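Local coordinates for BIFUNCTIONAL PROTEIN Proline utilization A (PutA) (Corynebacterium freiburgense, PDB 5UX5), which probably catalyses both steps of proline oxidation to glutamate, joining an FAD-dependent proline dehydrogenase barrel and an NAD-dependent aldehyde dehydrogenase in one chain, at residues 157-162 against 741-746; 469-474 against 552-557. All blocks are in the same frame, centred on the assembly; numbering follows the deposited sequence.

Contact 1: residues 157-162 against 741-746; sequences LGEAVL and TDQLID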
ATOM      1  N   LEU A 157     -18.895 -20.055   2.924  1.00 44.63           N
ATOM      2  CA  LEU A 157     -18.114 -19.012   3.572  1.00 38.57           C
ATOM      3  C   LEU A 157     -17.024 -19.628   4.449  1.00 45.93           C
ATOM      4  O   LEU A 157     -17.014 -20.832   4.717  1.00 46.72           O
ATOM      5  CB  LEU A 157     -19.026 -18.106   4.400  1.00 34.71           C
ATOM      6  CG  LEU A 157     -20.210 -17.489   3.641  1.00 36.29           C
ATOM      7  CD1 LEU A 157     -21.134 -16.705   4.593  1.00 34.28           C
ATOM      8  CD2 LEU A 157     -19.765 -16.633   2.461  1.00 30.90           C
ATOM      9  N   GLY A 158     -16.101 -18.796   4.922  1.00 46.96           N
ATOM     10  CA  GLY A 158     -15.123 -19.328   5.854  1.00 52.29           C
ATOM     11  C   GLY A 158     -13.934 -18.408   6.043  1.00 57.81           C
ATOM     12  O   GLY A 158     -14.017 -17.208   5.799  1.00 57.67           O
ATOM     13  N   GLU A 159     -12.845 -19.011   6.532  1.00 63.49           N
ATOM     14  CA  GLU A 159     -11.594 -18.317   6.839  1.00 63.82           C
ATOM     15  C   GLU A 159     -11.098 -17.534   5.626  1.00 51.06           C
ATOM     16  O   GLU A 159     -11.255 -17.964   4.481  1.00 57.03           O
ATOM     17  CB  GLU A 159     -10.534 -19.348   7.283  1.00 71.64           C
ATOM     18  CG  GLU A 159      -9.562 -18.947   8.412  1.00 77.91           C
ATOM     19  CD  GLU A 159      -8.663 -20.115   8.870  1.00 92.94           C
ATOM     20  OE1 GLU A 159      -8.411 -21.064   8.085  1.00 98.43           O
ATOM     21  OE2 GLU A 159      -8.204 -20.094  10.030  1.00 98.43           O
ATOM     22  N   ALA A 160     -10.470 -16.388   5.882  1.00 44.29           N
ATOM     23  CA  ALA A 160      -9.948 -15.571   4.791  1.00 36.03           C
ATOM     24  C   ALA A 160      -9.013 -16.401   3.928  1.00 36.05           C
ATOM     25  O   ALA A 160      -8.198 -17.173   4.437  1.00 41.37           O
ATOM     26  CB  ALA A 160      -9.199 -14.354   5.327  1.00 29.12           C
ATOM     27  N   VAL A 161      -9.155 -16.266   2.613  1.00 32.64           N
ATOM     28  CA  VAL A 161      -8.380 -17.071   1.670  1.00 29.82           C
ATOM     29  C   VAL A 161      -7.089 -16.306   1.383  1.00 32.69           C
ATOM     30  O   VAL A 161      -6.968 -15.582   0.394  1.00 42.40           O
ATOM     31  CB  VAL A 161      -9.163 -17.400   0.404  1.00 35.73           C
ATOM     32  CG1 VAL A 161      -8.360 -18.356  -0.464  1.00 40.50           C
ATOM     33  CG2 VAL A 161     -10.505 -17.999   0.754  1.00 30.21           C
ATOM     34  N   LEU A 162      -6.097 -16.506   2.259  1.00 33.61           N
ATOM     35  CA  LEU A 162      -4.775 -15.912   2.135  1.00 32.43           C
ATOM     36  C   LEU A 162      -3.730 -16.853   1.550  1.00 35.46           C
ATOM     37  O   LEU A 162      -2.694 -16.375   1.081  1.00 34.83           O
ATOM     38  CB  LEU A 162      -4.307 -15.404   3.502  1.00 29.43           C
ATOM     39  CG  LEU A 162      -5.338 -14.405   4.052  1.00 37.64           C
ATOM     40  CD1 LEU A 162      -5.020 -13.888   5.445  1.00 40.41           C
ATOM     41  CD2 LEU A 162      -5.502 -13.247   3.106  1.00 34.90           C
ATOM     42  N   THR A 741      -1.309 -17.564  13.295  1.00 40.63           N
ATOM     43  CA  THR A 741      -0.108 -18.277  12.876  1.00 43.97           C
ATOM     44  C   THR A 741      -0.409 -19.261  11.750  1.00 48.03           C
ATOM     45  O   THR A 741       0.333 -19.317  10.758  1.00 50.02           O
ATOM     46  CB  THR A 741       0.530 -18.996  14.057  1.00 48.79           C
ATOM     47  OG1 THR A 741       0.464 -18.159  15.225  1.00 53.07           O
ATOM     48  CG2 THR A 741       1.986 -19.302  13.716  1.00 39.45           C
ATOM     49  N   ASP A 742      -1.494 -20.034  11.873  1.00 41.82           N
ATOM     50  CA  ASP A 742      -1.874 -20.929  10.785  1.00 38.25           C
ATOM     51  C   ASP A 742      -1.998 -20.158   9.475  1.00 39.84           C
ATOM     52  O   ASP A 742      -1.439 -20.564   8.448  1.00 38.90           O
ATOM     53  CB  ASP A 742      -3.199 -21.627  11.089  1.00 38.91           C
ATOM     54  CG  ASP A 742      -3.074 -22.783  12.053  1.00 52.57           C
ATOM     55  OD1 ASP A 742      -1.989 -23.426  12.175  1.00 48.00           O
ATOM     56  OD2 ASP A 742      -4.123 -23.066  12.674  1.00 51.23           O
ATOM     57  N   GLN A 743      -2.735 -19.036   9.496  1.00 35.44           N
ATOM     58  CA  GLN A 743      -2.961 -18.263   8.273  1.00 34.01           C
ATOM     59  C   GLN A 743      -1.669 -17.669   7.723  1.00 40.95           C
ATOM     60  O   GLN A 743      -1.464 -17.647   6.501  1.00 35.53           O
ATOM     61  CB  GLN A 743      -3.977 -17.146   8.525  1.00 33.02           C
ATOM     62  CG  GLN A 743      -5.389 -17.645   8.777  1.00 39.74           C
ATOM     63  CD  GLN A 743      -6.178 -17.796   7.494  1.00 44.52           C
ATOM     64  OE1 GLN A 743      -5.923 -18.710   6.706  1.00 38.33           O
ATOM     65  NE2 GLN A 743      -7.139 -16.901   7.273  1.00 47.47           N
ATOM     66  N   LEU A 744      -0.803 -17.143   8.602  1.00 40.34           N
ATOM     67  CA  LEU A 744       0.491 -16.632   8.159  1.00 33.14           C
ATOM     68  C   LEU A 744       1.295 -17.719   7.470  1.00 34.02           C
ATOM     69  O   LEU A 744       1.893 -17.488   6.413  1.00 37.91           O
ATOM     70  CB  LEU A 744       1.277 -16.066   9.341  1.00 41.70           C
ATOM     71  CG  LEU A 744       2.746 -15.731   9.050  1.00 33.30           C
ATOM     72  CD1 LEU A 744       2.819 -14.625   8.012  1.00 31.84           C
ATOM     73  CD2 LEU A 744       3.515 -15.361  10.313  1.00 33.83           C
ATOM     74  N   ILE A 745       1.299 -18.918   8.045  1.00 35.45           N
ATOM     75  CA  ILE A 745       2.007 -20.034   7.423  1.00 36.49           C
ATOM     76  C   ILE A 745       1.430 -20.330   6.043  1.00 36.01           C
ATOM     77  O   ILE A 745       2.167 -20.430   5.055  1.00 37.18           O
ATOM     78  CB  ILE A 745       1.968 -21.269   8.344  1.00 41.69           C
ATOM     79  CG1 ILE A 745       2.852 -21.024   9.562  1.00 41.73           C
ATOM     80  CG2 ILE A 745       2.385 -22.528   7.610  1.00 39.38           C
ATOM     81  CD1 ILE A 745       2.788 -22.087  10.571  1.00 40.62           C
ATOM     82  N   ASP A 746       0.096 -20.419   5.946  1.00 38.05           N
ATOM     83  CA  ASP A 746      -0.546 -20.701   4.663  1.00 35.27           C
ATOM     84  C   ASP A 746      -0.206 -19.629   3.629  1.00 35.41           C
ATOM     85  O   ASP A 746       0.130 -19.929   2.476  1.00 34.03           O
ATOM     86  CB  ASP A 746      -2.054 -20.828   4.866  1.00 35.08           C
ATOM     87  CG  ASP A 746      -2.778 -21.348   3.624  1.00 46.80           C
ATOM     88  OD1 ASP A 746      -2.106 -21.919   2.739  1.00 48.55           O
ATOM     89  OD2 ASP A 746      -4.023 -21.211   3.537  1.00 47.57           O
TER
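A beta-alpha loop of the proline dehydrogenase barrel, running from strand 151-157 to helix 164-178, meets helix 740-750 of the aldehyde dehydrogenase part through Glu159, Ala160, Leu162 and Gln743. The loop leaves the strand at Gly158, whose backbone angles would jam a CB against the preceding carbonyl O. Gln743 carries the contact: its side chain bends at chi2 (-89°) and brings the amide up to the loop. There NE2 donates a hydrogen bond to Ala160 O, 3.0 Å away, with an N-H...O angle of 160°. The acceptor lies close to the amide plane, where an N-H points. Glutamine suits the place because NE2 has two hydrogens, one for Ala160 O and one for Asp707 OD1 of helix 706-718, and the two bonds fix the rotation of the amide. As modelled, the carboxylate of Glu159 stacks on this amide with the planes 13° apart, CD of Glu159 3.7 Å from CD of Gln743, but Glu159 is poorly ordered and the stack tentative. Leu162 suits a place facing helix 706-718: its CD1 lies 4.1 Å from Gln743 NE2 and the side chain packs on Val710. Asp746 accepts bonds from the backbone N of Gly165 and Glu166, where the next helix starts. This is an interdomain contact of a bifunctional PutA, a TIM-type barrel loop fastened to an aldehyde dehydrogenase helix.

Contact 2: residues 469-474 against 552-557; sequences ASDSDP and EADPEV
The extended backbone at Asp471 and Ser472 passes beside helix 550-574, coming nearest at Asp471 and Pro555, whose CA atoms are 5.8 Å apart. Asp554 reaches out from the helix with CG anti to its own N (chi1 -174°), and both oxygens of its carboxylate grip Ser472. OD2 of Asp554 takes the backbone N of Ser472 at 2.7 Å through its syn lone pair, while OD1 of Asp554 accepts a bond from Ser472 OG at 2.6 Å, the hydroxyl lying 33° out of the carboxylate plane. Serine suits this place because OG, turned beside its own N (chi1 -57°), presents a second donor to the same carboxylate. OD1 of Asp554 also forms a salt bridge with Arg535, which probably favours the charged form of this buried acid. Asp471 lies across Pro555, its OD1 3.7 Å from Pro555 CA and its OD2 3.9 Å from Pro555 CB. Asp471 OD1 is 4.4 Å from Asp554 OD2, a like-charged approach likely eased by the bond from Ser558 OG to Asp471 OD1. Pro555 has no N-H to give to the preceding turn, and the helix kinks there. Around the contact, helix 535-544 supplies Arg535, which touches Ser472 and Val557, and Trp482 of helix 477-484 packs on Ser472. Trp315, in a loop of the proline dehydrogenase part, donates to Asp471 O, so the loop 469-474, which runs from helix 438-450 to helix 477-484, lies between Trp315 and helix 550-574.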
ATOM      1  N   ALA A 469       1.806  11.304  -7.341  1.00 20.94           N
ATOM      2  CA  ALA A 469       1.647  10.619  -8.624  1.00 22.76           C
ATOM      3  C   ALA A 469       0.958   9.268  -8.443  1.00 29.65           C
ATOM      4  O   ALA A 469       1.282   8.511  -7.518  1.00 31.35           O
ATOM      5  CB  ALA A 469       3.018  10.420  -9.272  1.00 22.74           C
ATOM      6  N   SER A 470       0.006   8.945  -9.327  1.00 28.86           N
ATOM      7  CA  SER A 470      -0.757   7.707  -9.135  1.00 30.87           C
ATOM      8  C   SER A 470      -0.069   6.526  -9.808  1.00 30.60           C
ATOM      9  O   SER A 470       0.510   6.651 -10.890  1.00 29.79           O
ATOM     10  CB  SER A 470      -2.191   7.819  -9.663  1.00 35.50           C
ATOM     11  OG  SER A 470      -2.227   8.223 -11.011  1.00 48.25           O
ATOM     12  N   ASP A 471      -0.152   5.372  -9.157  1.00 39.91           N
ATOM     13  CA  ASP A 471       0.461   4.143  -9.651  1.00 39.98           C
ATOM     14  C   ASP A 471      -0.261   3.606 -10.880  1.00 35.08           C
ATOM     15  O   ASP A 471      -1.407   3.963 -11.180  1.00 29.84           O
ATOM     16  CB  ASP A 471       0.435   3.054  -8.582  1.00 38.34           C
ATOM     17  CG  ASP A 471       1.304   3.373  -7.415  1.00 39.80           C
ATOM     18  OD1 ASP A 471       2.133   4.277  -7.563  1.00 37.61           O
ATOM     19  OD2 ASP A 471       1.181   2.708  -6.365  1.00 46.19           O
ATOM     20  N   SER A 472       0.416   2.679 -11.555  1.00 32.88           N
ATOM     21  CA  SER A 472      -0.182   1.974 -12.676  1.00 30.45           C
ATOM     22  C   SER A 472      -1.326   1.083 -12.185  1.00 28.26           C
ATOM     23  O   SER A 472      -1.219   0.451 -11.140  1.00 24.66           O
ATOM     24  CB  SER A 472       0.900   1.168 -13.391  1.00 35.69           C
ATOM     25  OG  SER A 472       1.964   2.013 -13.819  1.00 35.44           O
ATOM     26  N   ASP A 473      -2.438   1.040 -12.942  1.00 28.23           N
ATOM     27  CA  ASP A 473      -3.627   0.305 -12.522  1.00 29.93           C
ATOM     28  C   ASP A 473      -3.752  -1.011 -13.302  1.00 37.95           C
ATOM     29  O   ASP A 473      -4.221  -1.006 -14.450  1.00 39.03           O
ATOM     30  CB  ASP A 473      -4.878   1.168 -12.725  1.00 33.41           C
ATOM     31  CG  ASP A 473      -6.140   0.551 -12.112  1.00 39.74           C
ATOM     32  OD1 ASP A 473      -6.106  -0.635 -11.709  1.00 36.36           O
ATOM     33  OD2 ASP A 473      -7.175   1.260 -12.027  1.00 41.74           O
ATOM     34  N   PRO A 474      -3.402  -2.162 -12.719  1.00 38.30           N
ATOM     35  CA  PRO A 474      -3.560  -3.435 -13.446  1.00 35.35           C
ATOM     36  C   PRO A 474      -5.006  -3.901 -13.578  1.00 30.84           C
ATOM     37  O   PRO A 474      -5.244  -4.987 -14.135  1.00 32.21           O
ATOM     38  CB  PRO A 474      -2.727  -4.428 -12.627  1.00 29.91           C
ATOM     39  CG  PRO A 474      -2.613  -3.810 -11.259  1.00 32.11           C
ATOM     40  CD  PRO A 474      -2.785  -2.325 -11.393  1.00 31.08           C
ATOM     41  N   GLU A 552       6.414  -4.111  -7.052  1.00 28.05           N
ATOM     42  CA  GLU A 552       7.366  -3.409  -6.205  1.00 27.91           C
ATOM     43  C   GLU A 552       8.027  -2.244  -6.931  1.00 30.49           C
ATOM     44  O   GLU A 552       8.217  -1.172  -6.349  1.00 40.73           O
ATOM     45  CB  GLU A 552       8.441  -4.382  -5.707  1.00 31.07           C
ATOM     46  CG  GLU A 552       7.950  -5.436  -4.733  1.00 33.58           C
ATOM     47  CD  GLU A 552       7.737  -4.897  -3.334  1.00 42.20           C
ATOM     48  OE1 GLU A 552       8.365  -3.873  -2.991  1.00 46.46           O
ATOM     49  OE2 GLU A 552       6.958  -5.502  -2.566  1.00 49.08           O
ATOM     50  N   ALA A 553       8.344  -2.407  -8.212  1.00 29.87           N
ATOM     51  CA  ALA A 553       9.056  -1.347  -8.916  1.00 28.63           C
ATOM     52  C   ALA A 553       8.148  -0.161  -9.274  1.00 33.55           C
ATOM     53  O   ALA A 553       8.612   0.982  -9.255  1.00 31.85           O
ATOM     54  CB  ALA A 553       9.723  -1.926 -10.157  1.00 26.07           C
ATOM     55  N   ASP A 554       6.874  -0.411  -9.644  1.00 31.66           N
ATOM     56  CA  ASP A 554       5.987   0.666 -10.094  1.00 24.97           C
ATOM     57  C   ASP A 554       5.726   1.749  -9.050  1.00 23.95           C
ATOM     58  O   ASP A 554       5.790   2.934  -9.413  1.00 32.96           O
ATOM     59  CB  ASP A 554       4.684   0.064 -10.625  1.00 30.44           C
ATOM     60  CG  ASP A 554       3.742   1.106 -11.251  1.00 30.36           C
ATOM     61  OD1 ASP A 554       4.103   1.727 -12.282  1.00 31.55           O
ATOM     62  OD2 ASP A 554       2.604   1.258 -10.736  1.00 28.38           O
ATOM     63  N   PRO A 555       5.416   1.457  -7.778  1.00 34.83           N
ATOM     64  CA  PRO A 555       5.292   2.565  -6.802  1.00 21.55           C
ATOM     65  C   PRO A 555       6.579   3.327  -6.617  1.00 36.32           C
ATOM     66  O   PRO A 555       6.548   4.495  -6.212  1.00 47.08           O
ATOM     67  CB  PRO A 555       4.895   1.866  -5.494  1.00 21.31           C
ATOM     68  CG  PRO A 555       4.419   0.551  -5.876  1.00 22.04           C
ATOM     69  CD  PRO A 555       5.137   0.159  -7.140  1.00 30.51           C
ATOM     70  N   GLU A 556       7.719   2.694  -6.899  1.00 37.81           N
ATOM     71  CA  GLU A 556       9.002   3.362  -6.741  1.00 34.22           C
ATOM     72  C   GLU A 556       9.184   4.449  -7.779  1.00 35.20           C
ATOM     73  O   GLU A 556       9.788   5.496  -7.492  1.00 32.04           O
ATOM     74  CB  GLU A 556      10.147   2.349  -6.824  1.00 33.22           C
ATOM     75  CG  GLU A 556      11.450   2.988  -6.461  1.00 42.63           C
ATOM     76  CD  GLU A 556      12.653   2.105  -6.601  1.00 45.27           C
ATOM     77  OE1 GLU A 556      12.527   0.870  -6.461  1.00 44.80           O
ATOM     78  OE2 GLU A 556      13.744   2.672  -6.813  1.00 45.74           O
ATOM     79  N   VAL A 557       8.677   4.213  -8.993  1.00 22.73           N
ATOM     80  CA  VAL A 557       8.692   5.252 -10.016  1.00 24.32           C
ATOM     81  C   VAL A 557       7.787   6.403  -9.585  1.00 23.79           C
ATOM     82  O   VAL A 557       8.071   7.578  -9.845  1.00 23.01           O
ATOM     83  CB  VAL A 557       8.301   4.654 -11.382  1.00 27.05           C
ATOM     84  CG1 VAL A 557       8.148   5.757 -12.437  1.00 24.21           C
ATOM     85  CG2 VAL A 557       9.346   3.625 -11.799  1.00 24.47           C
TER

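How the contacts relate
Contact 2 is nested within the loop that contact 1 closes, and the two are separate: their centres lie 28 Å apart and their nearest atoms about 15 Å. Each ties a non-helical segment to a helix of the aldehyde dehydrogenase part. In contact 1 that segment belongs to the proline dehydrogenase barrel itself, so the two catalytic parts are joined directly; in contact 2 it is the loop between helices 438-450 and 477-484, which also touches Trp315. Both contacts lie in the middle of the molecule, between the FAD-bearing barrel and the NAD-binding region, with no cofactor among the atoms they bring together.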